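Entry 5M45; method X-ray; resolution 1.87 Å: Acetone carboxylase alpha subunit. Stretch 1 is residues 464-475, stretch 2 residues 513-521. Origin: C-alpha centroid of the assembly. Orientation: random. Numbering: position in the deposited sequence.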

# COMPACT_ATOMS: atom_id res chain seq x y z
N GLY A 464 -14.81 21.17 28.34
CA GLY A 464 -16.11 21.74 28.62
C GLY A 464 -16.26 22.26 30.05
O GLY A 464 -15.76 21.66 31.00
N ALA A 465 -16.95 23.39 30.21
CA ALA A 465 -17.33 23.92 31.53
C ALA A 465 -18.28 22.97 32.28
O ALA A 465 -19.02 22.18 31.65
CB ALA A 465 -17.99 25.28 31.39
N THR A 466 -18.26 23.07 33.60
CA THR A 466 -19.19 22.28 34.44
C THR A 466 -20.30 23.18 35.01
O THR A 466 -20.33 24.40 34.75
CB THR A 466 -18.43 21.47 35.55
OG1 THR A 466 -18.23 22.27 36.74
CG2 THR A 466 -17.08 20.95 35.01
N ALA A 467 -21.22 22.58 35.78
CA ALA A 467 -22.27 23.34 36.44
C ALA A 467 -21.78 24.10 37.69
O ALA A 467 -22.53 24.87 38.27
CB ALA A 467 -23.43 22.45 36.79
N VAL A 468 -20.50 23.88 38.05
CA VAL A 468 -19.89 24.40 39.28
C VAL A 468 -18.66 25.29 39.05
O VAL A 468 -18.33 26.11 39.90
CB VAL A 468 -19.50 23.14 40.14
CG1 VAL A 468 -18.58 23.45 41.26
CG2 VAL A 468 -20.80 22.53 40.69
N GLN A 469 -17.95 25.10 37.93
CA GLN A 469 -16.69 25.82 37.65
C GLN A 469 -16.33 25.82 36.16
O GLN A 469 -16.88 25.02 35.36
CB GLN A 469 -15.54 25.28 38.50
CG GLN A 469 -15.12 23.83 38.25
CD GLN A 469 -14.08 23.30 39.27
OE1 GLN A 469 -13.79 23.94 40.30
NE2 GLN A 469 -13.55 22.18 39.00
N ASP A 470 -15.40 26.72 35.81
CA ASP A 470 -14.86 26.83 34.45
C ASP A 470 -14.20 25.54 33.98
O ASP A 470 -13.69 24.77 34.79
CB ASP A 470 -13.80 27.94 34.37
CG ASP A 470 -14.40 29.34 34.59
OD1 ASP A 470 -15.65 29.50 34.46
OD2 ASP A 470 -13.64 30.28 34.93
N GLY A 471 -14.19 25.34 32.66
CA GLY A 471 -13.40 24.28 32.05
C GLY A 471 -11.90 24.53 32.20
O GLY A 471 -11.48 25.62 32.62
N LEU A 472 -11.10 23.51 31.90
CA LEU A 472 -9.62 23.64 31.91
C LEU A 472 -9.06 24.03 30.56
O LEU A 472 -9.45 23.46 29.54
CB LEU A 472 -9.03 22.29 32.33
CG LEU A 472 -9.45 21.76 33.69
CD1 LEU A 472 -8.89 20.34 33.84
CD2 LEU A 472 -8.93 22.64 34.82
N SER A 473 -8.15 25.00 30.54
CA SER A 473 -7.52 25.43 29.28
C SER A 473 -6.37 24.45 28.92
O SER A 473 -5.67 23.92 29.83
CB SER A 473 -7.04 26.88 29.35
OG SER A 473 -8.12 27.77 29.61
N HIS A 474 -6.18 24.24 27.61
CA HIS A 474 -5.01 23.52 27.04
C HIS A 474 -4.63 22.26 27.84
O HIS A 474 -3.50 22.12 28.35
CB HIS A 474 -3.80 24.47 26.86
CG HIS A 474 -3.45 25.26 28.08
ND1 HIS A 474 -2.86 24.70 29.18
CD2 HIS A 474 -3.69 26.55 28.41
CE1 HIS A 474 -2.74 25.60 30.14
NE2 HIS A 474 -3.25 26.74 29.70
N ALA A 475 -5.62 21.38 28.00
CA ALA A 475 -5.59 20.32 29.03
C ALA A 475 -5.79 18.85 28.62
O ALA A 475 -5.31 17.95 29.35
CB ALA A 475 -6.61 20.66 30.11
N LYS A 513 -21.90 31.36 31.95
CA LYS A 513 -21.76 31.55 33.40
C LYS A 513 -20.42 30.97 33.92
O LYS A 513 -19.68 31.62 34.69
CB LYS A 513 -22.92 30.89 34.14
CG LYS A 513 -22.96 31.36 35.58
CD LYS A 513 -23.15 30.21 36.54
CE LYS A 513 -24.56 29.99 36.84
NZ LYS A 513 -24.66 29.48 38.26
N TYR A 514 -20.14 29.75 33.48
CA TYR A 514 -18.80 29.14 33.56
C TYR A 514 -18.30 28.99 32.11
O TYR A 514 -19.01 28.53 31.20
CB TYR A 514 -18.82 27.80 34.36
CG TYR A 514 -19.29 28.01 35.77
CD1 TYR A 514 -18.51 28.76 36.69
CD2 TYR A 514 -20.54 27.54 36.21
CE1 TYR A 514 -18.97 29.01 37.98
CE2 TYR A 514 -20.99 27.77 37.51
CZ TYR A 514 -20.22 28.51 38.38
OH TYR A 514 -20.68 28.76 39.68
N ARG A 515 -17.07 29.46 31.91
CA ARG A 515 -16.44 29.54 30.59
C ARG A 515 -15.77 28.21 30.28
O ARG A 515 -15.15 27.59 31.17
CB ARG A 515 -15.39 30.68 30.60
CG ARG A 515 -14.64 30.86 29.29
CD ARG A 515 -13.48 31.88 29.33
NE ARG A 515 -12.63 31.92 30.51
CZ ARG A 515 -11.76 30.98 30.91
NH1 ARG A 515 -11.57 29.83 30.24
NH2 ARG A 515 -11.05 31.19 31.99
N GLY A 516 -15.91 27.74 29.04
CA GLY A 516 -15.12 26.61 28.57
C GLY A 516 -13.62 26.91 28.58
O GLY A 516 -13.18 28.08 28.51
N GLY A 517 -12.81 25.85 28.67
CA GLY A 517 -11.37 26.01 28.62
C GLY A 517 -10.93 26.66 27.30
O GLY A 517 -11.47 26.34 26.21
N CYS A 518 -9.96 27.57 27.38
CA CYS A 518 -9.32 28.07 26.17
C CYS A 518 -8.39 27.01 25.58
O CYS A 518 -7.89 26.11 26.29
CB CYS A 518 -8.54 29.36 26.45
SG CYS A 518 -9.61 30.79 26.71
N GLY A 519 -8.17 27.11 24.27
CA GLY A 519 -7.05 26.39 23.65
C GLY A 519 -5.73 27.16 23.83
O GLY A 519 -5.58 27.96 24.74
N PHE A 520 -4.76 26.88 22.96
CA PHE A 520 -3.48 27.61 22.90
C PHE A 520 -3.00 27.64 21.46
O PHE A 520 -3.64 27.07 20.60
CB PHE A 520 -2.41 27.06 23.89
CG PHE A 520 -1.74 25.77 23.47
CD1 PHE A 520 -2.42 24.56 23.49
CD2 PHE A 520 -0.38 25.75 23.10
CE1 PHE A 520 -1.78 23.35 23.12
CE2 PHE A 520 0.26 24.57 22.76
CZ PHE A 520 -0.44 23.37 22.75
N GLU A 521 -1.92 28.37 21.21
CA GLU A 521 -1.39 28.53 19.87
C GLU A 521 0.13 28.59 19.91
O GLU A 521 0.72 29.02 20.92
CB GLU A 521 -1.95 29.78 19.17
CG GLU A 521 -1.62 31.07 19.88
CD GLU A 521 -2.44 32.27 19.43
OE1 GLU A 521 -2.75 33.18 20.27
OE2 GLU A 521 -2.78 32.34 18.22
O HOH W 1 -24.89 26.28 37.70
O HOH W 2 -9.78 27.75 31.84

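Two extended loops can be joined almost as regularly as two strands, with side-chain oxygens serving as acceptors for some of the backbone N-H groups. The alpha subunit of acetone carboxylase gives a clear example. Four hydrogen bonds link residues 464-475 to residues 513-521, and they alternate in kind. Asp470 OD1 accepts from Arg515 N at 2.9 Å, and Gly471 N donates to Arg515 O at 2.9 Å, so both backbone polar groups of Arg515 are satisfied by neighbouring residues. Farther along, Ser473 OG accepts from Cys518 N at 2.9 Å, while His474 N donates to Cys518 O at 2.9 Å, and the same pattern repeats around Cys518. The two chains run in the same direction, Asp470 lying beside Tyr514 and Ser473 beside Gly517.

Between and beside these two clamps the chains approach closely. Gly517 CA lies 3.3 Å from Leu472 O in a nearly straight CA-H...O contact, and Ser473 CA to Cys518 O spans 3.1 Å. Glycine is what permits this fit: a CB on Gly517 would clash with Leu472 O, and one on Gly471 would clash with Gly517 N.

Charge and water reinforce the join. Asp470 OD2 sits over one face of the Arg515 guanidinium, 4.0 Å from NH2, so the attraction is electrostatic, with no N-H directed at the oxygen. Water 2 donates to Gly471 O, accepts from Arg515 NH1 and hydrogen-bonds to Ser473 OG.

Packing centres on Tyr514, which lies against the turn of stretch 1. That turn is held by Thr466 OG1, which accepts from the backbone N of both Val468 and Gln469. Val468 O lies over one face of the tyrosine ring, 3.4 Å from Tyr514 CZ, while Ala465 CB makes apolar contact with Tyr514 CB at 4.0 Å. At the far end, His474 CB packs 3.6 Å from Phe520 CD1.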